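Local coordinates for protein formyltransferase PseJ (Anoxybacillus kamchatkensis G10, PDB 6EDK) that belongs to the formyltransferase family and is built on a mixed beta sheet flanked by helices, at residues Glu84-Lys87 with Gln88-Ile91; Asn107-Ser110 with Phe111-Ser115. One frame throughout, in Å; residues are numbered along the deposited sequence.

In the fold
Followed from its N terminus, the chain lays down strands 27-31 and 48-52 before it reaches the beta-alpha-beta unit of strand 68-71, helix 80-85 and strand 90-94; contact 1 closes the tight turn that carries this helix into strand 90-94. Contact 2 comes later, within helix 106-112 and the turn that ends it, before strand 118-123. The two local contacts therefore lie in series, neither nested nor crossed, and each illustrates how a helix is brought to its end. Contact 1 joins helix 80-85 to the main sheet, whereas contact 2 sets helix 106-112 against helix 147-169 and strand 185-186. The centres of contact 1 and contact 2 are about 30 Å apart, their nearest atoms about 18 Å.

Contact 1: Glu84-Lys87 with Gln88-Ile91; sequences ERFK and QRAI
R89 folds back on R85, its NH2 donating to the carbonyl oxygen R85 O at 2.7 Å. This oxygen lies close to the guanidinium plane, at its edge, and the bond is fairly straight, with an N-H...O angle of 159°. A water reinforces the link: it accepts from R89 NE at 2.6 Å and donates to both R85 O and K87 O, so two nitrogens of one guanidinium are tied, directly or through solvent, to the backbone where helix 80-85 ends. The backbone bond from R89 N to F86 O, 2.7 Å long, closes a type II beta turn, with Q88 taking the left-handed conformation at its third position. Through this turn the beta-alpha-beta unit passes from helix 80-85 into strand 90-94. The bend in the R89 chain at chi3 (-67°) brings one face of its guanidinium to F86 CD1, which lies 3.7 Å above the plane, over its centre; the ring and guanidinium planes are 19° apart. F86 CZ in turn lies above one face of the R85 guanidinium, toward its rim. Deeper in, F86 CB meets A90 CB at 4.1 Å, and both side chains rest on I69 of strand 68-71.

Contact 2: Asn107-Ser110 with Phe111-Ser115; sequences NLWS and FLEDS
L112 packs back along its own helix onto L108 and W109, one turn earlier, and its side chain can be traced outward atom by atom. CB lies 3.8 Å from L108 O, and W109 CE3 is only slightly farther off. CG comes next, 3.5 Å from L108 O, a carbonyl oxygen that accepts backbone bonds from both F111 N and L112 N. With CG anti to the carbonyl carbon (chi1 -68°) and the chain extended beyond it, CD1 enters the angle between the two earlier side chains. There it touches L108 CG at 3.6 Å and sits over one face of the W109 six-membered ring, 4.0 Å from its centroid, in a CH-pi contact.

E113 meets the same indole obliquely, its OE2 3.6 Å from W109 CZ3 and its carboxylate plane steeply inclined to the ring; H186, which stacks on W109, also bonds to E113 OE1. On another side of the helix, N107 OD1 meets the F111 ring edge in plane, while N107 ND2 is held by T150. A Schellman motif ends the helix: S115 N bonds to S110 O at 2.9 Å, with a weak second bond from D114 N to F111 O, and D114, with positive phi, is its C-prime residue. Helix 106-112 thus lies with N107 and F111 against helix 147-169 and with W109 against H186 of the short strand 185-186.

Contact 1: Glu84-Lys87 with Gln88-Ile91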
ATOM      1  N   GLU A  84       7.090 -11.765  11.818  1.00 51.53           N
ATOM      2  CA  GLU A  84       7.114 -11.868  13.272  1.00 51.33           C
ATOM      3  C   GLU A  84       8.257 -11.061  13.854  1.00 45.71           C
ATOM      4  O   GLU A  84       8.082 -10.348  14.841  1.00 47.53           O
ATOM      5  CB  GLU A  84       7.226 -13.329  13.705  1.00 65.99           C
ATOM      6  CG  GLU A  84       7.013 -13.530  15.211  1.00 70.75           C
ATOM      7  CD  GLU A  84       5.568 -13.235  15.645  1.00 82.01           C
ATOM      8  OE1 GLU A  84       4.656 -13.282  14.784  1.00 84.96           O
ATOM      9  OE2 GLU A  84       5.345 -12.951  16.844  1.00 89.73           O
ATOM     10  N   ARG A  85       9.438 -11.126  13.231  1.00 43.40           N
ATOM     11  CA  ARG A  85      10.570 -10.374  13.766  1.00 47.81           C
ATOM     12  C   ARG A  85      10.282  -8.890  13.791  1.00 48.63           C
ATOM     13  O   ARG A  85      10.755  -8.172  14.669  1.00 42.19           O
ATOM     14  CB  ARG A  85      11.805 -10.654  12.900  1.00 50.27           C
ATOM     15  CG  ARG A  85      13.008  -9.773  13.223  1.00 53.84           C
ATOM     16  CD  ARG A  85      14.229 -10.270  12.394  1.00 56.19           C
ATOM     17  NE  ARG A  85      15.342  -9.339  12.493  1.00 52.76           N
ATOM     18  CZ  ARG A  85      16.399  -9.345  11.670  1.00 50.99           C
ATOM     19  NH1 ARG A  85      16.464 -10.205  10.665  1.00 45.85           N
ATOM     20  NH2 ARG A  85      17.361  -8.457  11.836  1.00 56.60           N
ATOM     21  N   PHE A  86       9.510  -8.398  12.826  1.00 46.53           N
ATOM     22  CA  PHE A  86       9.246  -6.967  12.758  1.00 47.37           C
ATOM     23  C   PHE A  86       7.823  -6.599  13.170  1.00 51.54           C
ATOM     24  O   PHE A  86       7.343  -5.531  12.790  1.00 43.62           O
ATOM     25  CB  PHE A  86       9.565  -6.463  11.334  1.00 41.27           C
ATOM     26  CG  PHE A  86      11.056  -6.389  11.056  1.00 39.86           C
ATOM     27  CD1 PHE A  86      11.773  -5.289  11.450  1.00 43.06           C
ATOM     28  CD2 PHE A  86      11.714  -7.451  10.436  1.00 42.63           C
ATOM     29  CE1 PHE A  86      13.155  -5.231  11.221  1.00 46.54           C
ATOM     30  CE2 PHE A  86      13.055  -7.409  10.216  1.00 40.58           C
ATOM     31  CZ  PHE A  86      13.791  -6.300  10.618  1.00 41.79           C
ATOM     32  N   LYS A  87       7.166  -7.424  13.984  1.00 52.40           N
ATOM     33  CA  LYS A  87       5.867  -7.059  14.549  1.00 54.11           C
ATOM     34  C   LYS A  87       5.881  -5.624  15.043  1.00 51.14           C
ATOM     35  O   LYS A  87       6.793  -5.206  15.769  1.00 46.20           O
ATOM     36  CB  LYS A  87       5.472  -7.974  15.710  1.00 55.70           C
ATOM     37  CG  LYS A  87       4.820  -9.299  15.266  1.00 68.31           C
ATOM     38  CD  LYS A  87       3.639  -9.088  14.282  1.00 70.54           C
ATOM     39  CE  LYS A  87       2.608 -10.226  14.378  1.00 74.60           C
ATOM     40  NZ  LYS A  87       1.816 -10.433  13.128  1.00 63.54           N
ATOM     41  N   GLN A  88       4.864  -4.869  14.626  1.00 46.14           N
ATOM     42  CA  GLN A  88       4.652  -3.470  15.011  1.00 42.43           C
ATOM     43  C   GLN A  88       5.805  -2.569  14.556  1.00 39.53           C
ATOM     44  O   GLN A  88       5.928  -1.407  14.976  1.00 38.79           O
ATOM     45  CB  GLN A  88       4.363  -3.333  16.512  1.00 51.65           C
ATOM     46  CG  GLN A  88       3.075  -4.128  16.981  1.00 59.53           C
ATOM     47  CD  GLN A  88       1.745  -3.572  16.399  1.00 64.60           C
ATOM     48  OE1 GLN A  88       1.113  -4.171  15.498  1.00 62.12           O
ATOM     49  NE2 GLN A  88       1.307  -2.427  16.928  1.00 66.11           N
ATOM     50  N   ARG A  89       6.608  -3.049  13.612  1.00 38.10           N
ATOM     51  CA  ARG A  89       7.694  -2.267  13.070  1.00 42.48           C
ATOM     52  C   ARG A  89       7.735  -2.345  11.554  1.00 39.40           C
ATOM     53  O   ARG A  89       8.746  -1.968  10.965  1.00 37.45           O
ATOM     54  CB  ARG A  89       9.048  -2.727  13.647  1.00 46.94           C
ATOM     55  CG  ARG A  89       9.191  -2.596  15.155  1.00 52.12           C
ATOM     56  CD  ARG A  89      10.666  -2.922  15.622  1.00 49.37           C
ATOM     57  NE  ARG A  89      11.019  -4.332  15.426  1.00 58.01           N
ATOM     58  CZ  ARG A  89      12.262  -4.770  15.172  1.00 62.75           C
ATOM     59  NH1 ARG A  89      13.268  -3.906  15.071  1.00 62.87           N
ATOM     60  NH2 ARG A  89      12.498  -6.072  14.997  1.00 62.33           N
ATOM     61  N   ALA A  90       6.680  -2.869  10.920  1.00 34.49           N
ATOM     62  CA  ALA A  90       6.643  -2.974   9.465  1.00 32.89           C
ATOM     63  C   ALA A  90       5.247  -2.571   8.953  1.00 30.08           C
ATOM     64  O   ALA A  90       4.256  -3.193   9.337  1.00 29.95           O
ATOM     65  CB  ALA A  90       6.923  -4.373   9.007  1.00 30.25           C
ATOM     66  N   ILE A  91       5.203  -1.599   8.044  1.00 28.78           N
ATOM     67  CA  ILE A  91       3.943  -1.088   7.507  1.00 28.11           C
ATOM     68  C   ILE A  91       3.954  -1.191   5.994  1.00 28.72           C
ATOM     69  O   ILE A  91       5.002  -1.210   5.385  1.00 29.22           O
ATOM     70  CB  ILE A  91       3.659   0.338   7.909  1.00 27.72           C
ATOM     71  CG1 ILE A  91       4.619   1.359   7.291  1.00 28.10           C
ATOM     72  CG2 ILE A  91       3.602   0.537   9.409  1.00 27.96           C
ATOM     73  CD1 ILE A  91       4.403   2.723   7.713  1.00 30.90           C
TER
HETATM   74  O   HOH W   1       9.313  -6.081  16.411  1.00 53.62           O
HETATM   75  O   HOH W   2       4.338  -4.760  11.593  1.00 41.07           O

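Contact 2: Asn107-Ser110 with Phe111-Ser115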
ATOM      1  N   ASN A 107      -7.363  -0.387  -7.827  1.00 25.20           N
ATOM      2  CA  ASN A 107      -8.106   0.728  -8.416  1.00 26.02           C
ATOM      3  C   ASN A 107      -9.110   0.211  -9.429  1.00 26.98           C
ATOM      4  O   ASN A 107     -10.282   0.599  -9.427  1.00 27.25           O
ATOM      5  CB  ASN A 107      -7.128   1.703  -9.055  1.00 23.88           C
ATOM      6  CG  ASN A 107      -7.789   2.929  -9.661  1.00 25.02           C
ATOM      7  OD1 ASN A 107      -8.588   3.632  -9.017  1.00 29.96           O
ATOM      8  ND2 ASN A 107      -7.436   3.215 -10.910  1.00 28.68           N
ATOM      9  N   LEU A 108      -8.650  -0.644 -10.334  1.00 27.95           N
ATOM     10  CA  LEU A 108      -9.579  -1.223 -11.314  1.00 26.16           C
ATOM     11  C   LEU A 108     -10.727  -1.966 -10.638  1.00 26.88           C
ATOM     12  O   LEU A 108     -11.892  -1.762 -10.984  1.00 27.82           O
ATOM     13  CB  LEU A 108      -8.803  -2.133 -12.245  1.00 27.52           C
ATOM     14  CG  LEU A 108      -9.690  -2.943 -13.254  1.00 31.25           C
ATOM     15  CD1 LEU A 108     -10.381  -1.982 -14.183  1.00 29.43           C
ATOM     16  CD2 LEU A 108      -8.710  -3.846 -14.038  1.00 37.87           C
ATOM     17  N   TRP A 109     -10.432  -2.813  -9.665  1.00 28.53           N
ATOM     18  CA  TRP A 109     -11.486  -3.609  -9.043  1.00 30.91           C
ATOM     19  C   TRP A 109     -12.466  -2.765  -8.254  1.00 30.25           C
ATOM     20  O   TRP A 109     -13.650  -3.139  -8.134  1.00 29.94           O
ATOM     21  CB  TRP A 109     -10.894  -4.682  -8.145  1.00 32.19           C
ATOM     22  CG  TRP A 109     -10.376  -5.793  -8.934  1.00 31.97           C
ATOM     23  CD1 TRP A 109      -9.078  -6.089  -9.181  1.00 35.00           C
ATOM     24  CD2 TRP A 109     -11.161  -6.751  -9.630  1.00 34.68           C
ATOM     25  NE1 TRP A 109      -8.999  -7.206 -10.014  1.00 38.84           N
ATOM     26  CE2 TRP A 109     -10.274  -7.611 -10.308  1.00 38.44           C
ATOM     27  CE3 TRP A 109     -12.553  -6.954  -9.764  1.00 38.09           C
ATOM     28  CZ2 TRP A 109     -10.724  -8.698 -11.106  1.00 41.15           C
ATOM     29  CZ3 TRP A 109     -12.991  -8.029 -10.560  1.00 42.56           C
ATOM     30  CH2 TRP A 109     -12.057  -8.873 -11.223  1.00 40.84           C
ATOM     31  N   SER A 110     -12.010  -1.599  -7.724  1.00 26.55           N
ATOM     32  CA  SER A 110     -12.923  -0.718  -7.042  1.00 21.61           C
ATOM     33  C   SER A 110     -14.000  -0.201  -7.976  1.00 26.53           C
ATOM     34  O   SER A 110     -15.109   0.081  -7.530  1.00 27.96           O
ATOM     35  CB  SER A 110     -12.168   0.442  -6.381  1.00 25.36           C
ATOM     36  OG  SER A 110     -11.827   1.464  -7.302  1.00 28.90           O
ATOM     37  N   PHE A 111     -13.725  -0.128  -9.271  1.00 27.53           N
ATOM     38  CA  PHE A 111     -14.745   0.271 -10.242  1.00 29.57           C
ATOM     39  C   PHE A 111     -15.538  -0.926 -10.753  1.00 33.38           C
ATOM     40  O   PHE A 111     -16.784  -0.883 -10.774  1.00 32.15           O
ATOM     41  CB  PHE A 111     -14.095   1.014 -11.395  1.00 30.04           C
ATOM     42  CG  PHE A 111     -13.664   2.367 -11.003  1.00 26.57           C
ATOM     43  CD1 PHE A 111     -14.587   3.370 -10.900  1.00 29.08           C
ATOM     44  CD2 PHE A 111     -12.368   2.623 -10.657  1.00 29.22           C
ATOM     45  CE1 PHE A 111     -14.205   4.630 -10.482  1.00 29.94           C
ATOM     46  CE2 PHE A 111     -11.995   3.886 -10.253  1.00 29.13           C
ATOM     47  CZ  PHE A 111     -12.929   4.880 -10.149  1.00 30.49           C
ATOM     48  N   LEU A 112     -14.834  -2.011 -11.102  1.00 32.90           N
ATOM     49  CA  LEU A 112     -15.524  -3.195 -11.599  1.00 37.03           C
ATOM     50  C   LEU A 112     -16.556  -3.709 -10.607  1.00 41.12           C
ATOM     51  O   LEU A 112     -17.655  -4.124 -11.004  1.00 41.24           O
ATOM     52  CB  LEU A 112     -14.517  -4.293 -11.924  1.00 33.29           C
ATOM     53  CG  LEU A 112     -13.603  -4.019 -13.113  1.00 38.19           C
ATOM     54  CD1 LEU A 112     -12.558  -5.095 -13.199  1.00 41.02           C
ATOM     55  CD2 LEU A 112     -14.353  -3.899 -14.420  1.00 39.33           C
ATOM     56  N   GLU A 113     -16.245  -3.696  -9.311  1.00 35.99           N
ATOM     57  CA  GLU A 113     -17.133  -4.206  -8.274  1.00 36.90           C
ATOM     58  C   GLU A 113     -17.814  -3.095  -7.492  1.00 36.82           C
ATOM     59  O   GLU A 113     -18.515  -3.390  -6.525  1.00 36.42           O
ATOM     60  CB  GLU A 113     -16.361  -5.158  -7.346  1.00 41.01           C
ATOM     61  CG  GLU A 113     -16.043  -6.489  -8.049  1.00 47.00           C
ATOM     62  CD  GLU A 113     -15.211  -7.456  -7.257  1.00 53.07           C
ATOM     63  OE1 GLU A 113     -14.692  -7.113  -6.167  1.00 50.16           O
ATOM     64  OE2 GLU A 113     -15.053  -8.601  -7.727  1.00 54.59           O
ATOM     65  N   ASP A 114     -17.663  -1.835  -7.924  1.00 33.61           N
ATOM     66  CA  ASP A 114     -18.315  -0.647  -7.385  1.00 36.52           C
ATOM     67  C   ASP A 114     -18.190  -0.629  -5.858  1.00 35.38           C
ATOM     68  O   ASP A 114     -19.163  -0.542  -5.125  1.00 36.83           O
ATOM     69  CB  ASP A 114     -19.792  -0.550  -7.858  1.00 35.14           C
ATOM     70  CG  ASP A 114     -20.435   0.820  -7.585  1.00 43.96           C
ATOM     71  OD1 ASP A 114     -19.739   1.830  -7.373  1.00 45.62           O
ATOM     72  OD2 ASP A 114     -21.692   0.913  -7.588  1.00 49.70           O
ATOM     73  N   SER A 115     -16.934  -0.689  -5.385  1.00 31.27           N
ATOM     74  CA  SER A 115     -16.644  -0.775  -3.975  1.00 29.57           C
ATOM     75  C   SER A 115     -16.194   0.584  -3.432  1.00 28.36           C
ATOM     76  O   SER A 115     -16.032   1.554  -4.158  1.00 29.86           O
ATOM     77  CB  SER A 115     -15.533  -1.828  -3.774  1.00 34.14           C
ATOM     78  OG  SER A 115     -14.287  -1.166  -4.126  1.00 35.22           O
TER